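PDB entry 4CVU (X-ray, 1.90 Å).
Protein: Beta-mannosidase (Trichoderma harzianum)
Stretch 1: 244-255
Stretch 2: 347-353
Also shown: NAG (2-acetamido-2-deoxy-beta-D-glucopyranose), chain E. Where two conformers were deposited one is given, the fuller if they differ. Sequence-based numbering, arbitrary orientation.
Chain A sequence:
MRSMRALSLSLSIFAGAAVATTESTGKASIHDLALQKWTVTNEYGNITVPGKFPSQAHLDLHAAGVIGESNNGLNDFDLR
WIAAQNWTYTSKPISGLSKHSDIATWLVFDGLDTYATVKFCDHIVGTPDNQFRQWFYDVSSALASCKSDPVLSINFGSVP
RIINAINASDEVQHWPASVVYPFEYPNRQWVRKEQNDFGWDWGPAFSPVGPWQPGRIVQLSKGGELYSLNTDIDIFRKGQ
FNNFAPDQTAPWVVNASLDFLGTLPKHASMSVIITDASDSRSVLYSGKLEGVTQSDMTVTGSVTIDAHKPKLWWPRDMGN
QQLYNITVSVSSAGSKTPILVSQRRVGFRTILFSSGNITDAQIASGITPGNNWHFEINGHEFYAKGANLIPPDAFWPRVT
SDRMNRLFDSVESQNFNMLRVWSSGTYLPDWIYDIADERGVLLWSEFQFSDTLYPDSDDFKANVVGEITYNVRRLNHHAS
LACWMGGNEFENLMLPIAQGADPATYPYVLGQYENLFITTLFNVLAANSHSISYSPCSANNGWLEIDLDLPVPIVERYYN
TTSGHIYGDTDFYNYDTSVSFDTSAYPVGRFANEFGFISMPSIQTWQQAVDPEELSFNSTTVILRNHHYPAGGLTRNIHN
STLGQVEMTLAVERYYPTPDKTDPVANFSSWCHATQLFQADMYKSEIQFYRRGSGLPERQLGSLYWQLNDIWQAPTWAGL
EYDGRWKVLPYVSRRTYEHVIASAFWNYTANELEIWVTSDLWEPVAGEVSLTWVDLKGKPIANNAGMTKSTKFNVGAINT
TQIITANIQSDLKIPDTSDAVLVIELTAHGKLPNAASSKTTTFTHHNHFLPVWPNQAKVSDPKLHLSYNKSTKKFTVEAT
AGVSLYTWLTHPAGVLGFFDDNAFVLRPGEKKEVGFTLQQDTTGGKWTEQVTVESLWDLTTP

Stretch 1 (244-255) FAPDQTAPWVVN
Stretch 2 347-353: GFRTILF

The two stretches, in which no two residues that touch are closer than 94 in sequence, bury 463 Å² between them, mainly through side chains, with no backbone hydrogen bond across. Their overall courses are opposite, though strand 252-255 does not run alongside strand 351-353: Ala245 lies across from Leu352 (CA to CA 6.3 Å), Pro246 from Thr350 (7.5 Å) and Trp252 from Phe348 (8.0 Å). Stretch 1 is extended at Phe244 to Pro246, makes a type I turn from Asp247 to Ala250, and enters a strand at Trp252 (phi/psi -82/138). Stretch 2 is extended throughout and becomes a strand at Ile351. Phe348, Thr350 and Leu352 point toward stretch 1, Arg349, Ile351 and Phe353 away.

All of stretch 2 is buried, as are Trp252 and Val254, which suits their apolar side chains; Phe244 and Ala245 are exposed. Trp252 has the largest area covered by the other stretch, 100 Å². Trp252 (chi1 -72°, chi2 105°) offers its indole face to the edge of Phe348 (chi1 -71°, chi2 84°); the planes meet at 75°, the Phe348 ring centroid lies 4.9 Å from that of the five-membered ring, and Trp252 CD2 is 3.6 Å from Phe348 CD2. Phe348 CB also sits over the six-membered ring, 4.2 Å from its centroid, in a CH-pi contact. Val254 (chi1 179°) adds CG2 4.1 Å from Phe348 CE2.

The one hydrogen bond across runs from Gln248 NE2 to Thr350 OG1 (3.1 Å, 163° at the hydrogen). Gln248 points sideways, but chi1 -62°, chi2 -61° and chi3 -39° carry its amide to the hydroxyl. The turn that carries it is braced by Asp247 OD1, which accepts from Thr249 N (2.9 Å) and Thr249 OG1 (2.8 Å).

Thr350 (chi1 64°) suits both polar and apolar neighbours: its CG2 packs 3.6 Å from Pro246 CG and 3.9 Å from Trp252 CH2. Leu352 (chi1 177°, chi2 67°) reaches the small Ala245, Leu352 CD2 to Ala245 CB 3.9 Å, and brings CD1 within 3.6 Å of Phe244 N. Out of reach of stretch 2, Asn255 ND2 is bonded to NAG C1 (1.4 Å), an N-linked glycan.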

# COMPACT_ATOMS: atom_id res chain seq x y z
N PHE A 244 21.51 -1.40 49.25
CA PHE A 244 21.22 -1.14 50.66
C PHE A 244 20.70 0.30 50.83
O PHE A 244 21.17 1.24 50.14
CB PHE A 244 22.47 -1.36 51.52
CG PHE A 244 22.89 -2.80 51.62
CD1 PHE A 244 23.74 -3.34 50.69
CD2 PHE A 244 22.43 -3.61 52.64
CE1 PHE A 244 24.13 -4.67 50.76
CE2 PHE A 244 22.81 -4.94 52.72
CZ PHE A 244 23.65 -5.48 51.77
N ALA A 245 19.69 0.46 51.68
CA ALA A 245 19.06 1.76 51.89
C ALA A 245 20.08 2.74 52.47
O ALA A 245 20.68 2.44 53.49
CB ALA A 245 17.91 1.61 52.85
N PRO A 246 20.33 3.87 51.79
CA PRO A 246 21.31 4.82 52.31
C PRO A 246 20.78 5.66 53.48
O PRO A 246 19.58 5.64 53.80
CB PRO A 246 21.63 5.70 51.10
CG PRO A 246 20.45 5.61 50.21
CD PRO A 246 19.91 4.22 50.42
N ASP A 247 21.69 6.38 54.12
CA ASP A 247 21.36 7.32 55.21
C ASP A 247 20.93 8.65 54.60
O ASP A 247 21.76 9.34 53.97
CB ASP A 247 22.59 7.50 56.10
CG ASP A 247 22.42 8.59 57.15
OD1 ASP A 247 21.31 9.09 57.40
OD2 ASP A 247 23.44 8.93 57.75
N GLN A 248 19.66 9.00 54.80
CA GLN A 248 19.09 10.20 54.19
C GLN A 248 19.55 11.51 54.86
O GLN A 248 19.35 12.59 54.30
CB GLN A 248 17.55 10.14 54.22
CG GLN A 248 16.94 8.96 53.43
CD GLN A 248 17.27 8.99 51.95
OE1 GLN A 248 17.31 10.05 51.32
NE2 GLN A 248 17.54 7.82 51.40
N THR A 249 20.18 11.41 56.03
CA THR A 249 20.67 12.57 56.77
C THR A 249 22.14 12.90 56.46
O THR A 249 22.66 13.89 56.91
CB THR A 249 20.55 12.39 58.31
OG1 THR A 249 21.55 11.49 58.76
CG2 THR A 249 19.18 11.86 58.73
N ALA A 250 22.81 12.04 55.68
CA ALA A 250 24.23 12.14 55.43
C ALA A 250 24.57 13.10 54.31
O ALA A 250 23.73 13.42 53.49
CB ALA A 250 24.79 10.75 55.13
N PRO A 251 25.83 13.58 54.28
CA PRO A 251 26.25 14.47 53.19
C PRO A 251 26.32 13.79 51.81
O PRO A 251 26.49 12.57 51.71
CB PRO A 251 27.64 14.96 53.63
CG PRO A 251 28.09 14.02 54.70
CD PRO A 251 26.86 13.43 55.33
N TRP A 252 26.19 14.59 50.76
CA TRP A 252 26.31 14.08 49.38
C TRP A 252 27.78 13.98 49.00
O TRP A 252 28.56 14.85 49.35
CB TRP A 252 25.58 15.00 48.40
CG TRP A 252 24.10 14.93 48.51
CD1 TRP A 252 23.27 15.85 49.09
CD2 TRP A 252 23.26 13.89 48.02
NE1 TRP A 252 21.96 15.44 48.98
CE2 TRP A 252 21.93 14.23 48.34
CE3 TRP A 252 23.51 12.69 47.34
CZ2 TRP A 252 20.85 13.41 48.00
CZ3 TRP A 252 22.44 11.88 47.01
CH2 TRP A 252 21.13 12.24 47.34
N VAL A 253 28.16 12.90 48.33
CA VAL A 253 29.48 12.82 47.72
C VAL A 253 29.26 12.87 46.22
O VAL A 253 28.44 12.11 45.69
CB VAL A 253 30.23 11.53 48.08
CG1 VAL A 253 31.62 11.53 47.44
CG2 VAL A 253 30.35 11.37 49.59
N VAL A 254 29.94 13.80 45.56
CA VAL A 254 29.98 13.89 44.11
C VAL A 254 31.32 13.36 43.63
O VAL A 254 32.35 13.95 43.91
CB VAL A 254 29.82 15.34 43.66
CG1 VAL A 254 29.89 15.46 42.13
CG2 VAL A 254 28.51 15.93 44.19
N ASN A 255 31.31 12.24 42.92
CA ASN A 255 32.51 11.63 42.38
C ASN A 255 32.54 11.78 40.86
O ASN A 255 31.56 11.48 40.21
CB ASN A 255 32.54 10.15 42.77
CG ASN A 255 33.88 9.50 42.51
OD1 ASN A 255 34.91 10.16 42.38
ND2 ASN A 255 33.87 8.17 42.44
N GLY A 347 21.23 14.90 38.95
CA GLY A 347 20.27 15.10 40.04
C GLY A 347 20.80 14.55 41.35
O GLY A 347 21.64 13.63 41.37
N PHE A 348 20.32 15.13 42.45
CA PHE A 348 20.60 14.65 43.78
C PHE A 348 19.41 13.86 44.25
O PHE A 348 18.37 14.43 44.56
CB PHE A 348 20.90 15.81 44.74
CG PHE A 348 22.21 16.47 44.47
CD1 PHE A 348 22.32 17.46 43.51
CD2 PHE A 348 23.35 16.10 45.19
CE1 PHE A 348 23.55 18.07 43.27
CE2 PHE A 348 24.56 16.69 44.95
CZ PHE A 348 24.67 17.68 43.99
N ARG A 349 19.56 12.54 44.24
CA ARG A 349 18.57 11.64 44.81
C ARG A 349 19.14 10.26 45.03
O ARG A 349 20.18 9.91 44.48
CB ARG A 349 17.30 11.54 43.93
CG ARG A 349 17.53 11.40 42.44
CD ARG A 349 17.74 9.97 41.99
NE ARG A 349 19.15 9.62 42.03
CZ ARG A 349 19.73 8.74 41.23
NH1 ARG A 349 19.04 8.11 40.30
NH2 ARG A 349 21.03 8.50 41.37
N THR A 350 18.47 9.50 45.88
CA THR A 350 18.80 8.11 46.09
C THR A 350 17.68 7.29 45.48
O THR A 350 16.50 7.64 45.63
CB THR A 350 18.96 7.74 47.58
OG1 THR A 350 17.72 7.91 48.26
CG2 THR A 350 20.07 8.60 48.23
N ILE A 351 18.05 6.24 44.76
CA ILE A 351 17.09 5.27 44.29
C ILE A 351 17.56 3.87 44.62
O ILE A 351 18.63 3.46 44.18
CB ILE A 351 16.77 5.43 42.78
CG1 ILE A 351 15.66 4.45 42.33
CG2 ILE A 351 18.03 5.29 41.92
CD1 ILE A 351 14.30 4.76 42.87
N LEU A 352 16.78 3.18 45.45
CA LEU A 352 17.07 1.85 45.90
C LEU A 352 16.16 0.83 45.23
O LEU A 352 14.93 1.05 45.17
CB LEU A 352 16.80 1.77 47.41
CG LEU A 352 16.98 0.38 48.05
CD1 LEU A 352 18.44 -0.03 48.04
CD2 LEU A 352 16.45 0.42 49.48
N PHE A 353 16.74 -0.24 44.71
CA PHE A 353 15.98 -1.43 44.38
C PHE A 353 16.20 -2.42 45.52
O PHE A 353 17.31 -2.85 45.75
CB PHE A 353 16.39 -2.06 43.04
CG PHE A 353 15.84 -3.45 42.84
CD1 PHE A 353 14.47 -3.68 42.81
CD2 PHE A 353 16.69 -4.54 42.69
CE1 PHE A 353 13.96 -4.98 42.66
CE2 PHE A 353 16.20 -5.84 42.54
CZ PHE A 353 14.83 -6.05 42.51
C1 NAG E . 35.02 7.33 42.17
C2 NAG E . 35.46 6.48 43.36
C3 NAG E . 36.65 5.64 42.96
C4 NAG E . 36.30 4.77 41.74
C5 NAG E . 35.74 5.66 40.63
C6 NAG E . 35.18 4.93 39.42
C7 NAG E . 35.02 7.44 45.57
C8 NAG E . 35.46 8.41 46.63
N2 NAG E . 35.77 7.37 44.48
O3 NAG E . 36.99 4.83 44.06
O4 NAG E . 37.45 4.11 41.25
O5 NAG E . 34.68 6.46 41.12
O6 NAG E . 34.89 5.91 38.43
O7 NAG E . 34.01 6.75 45.76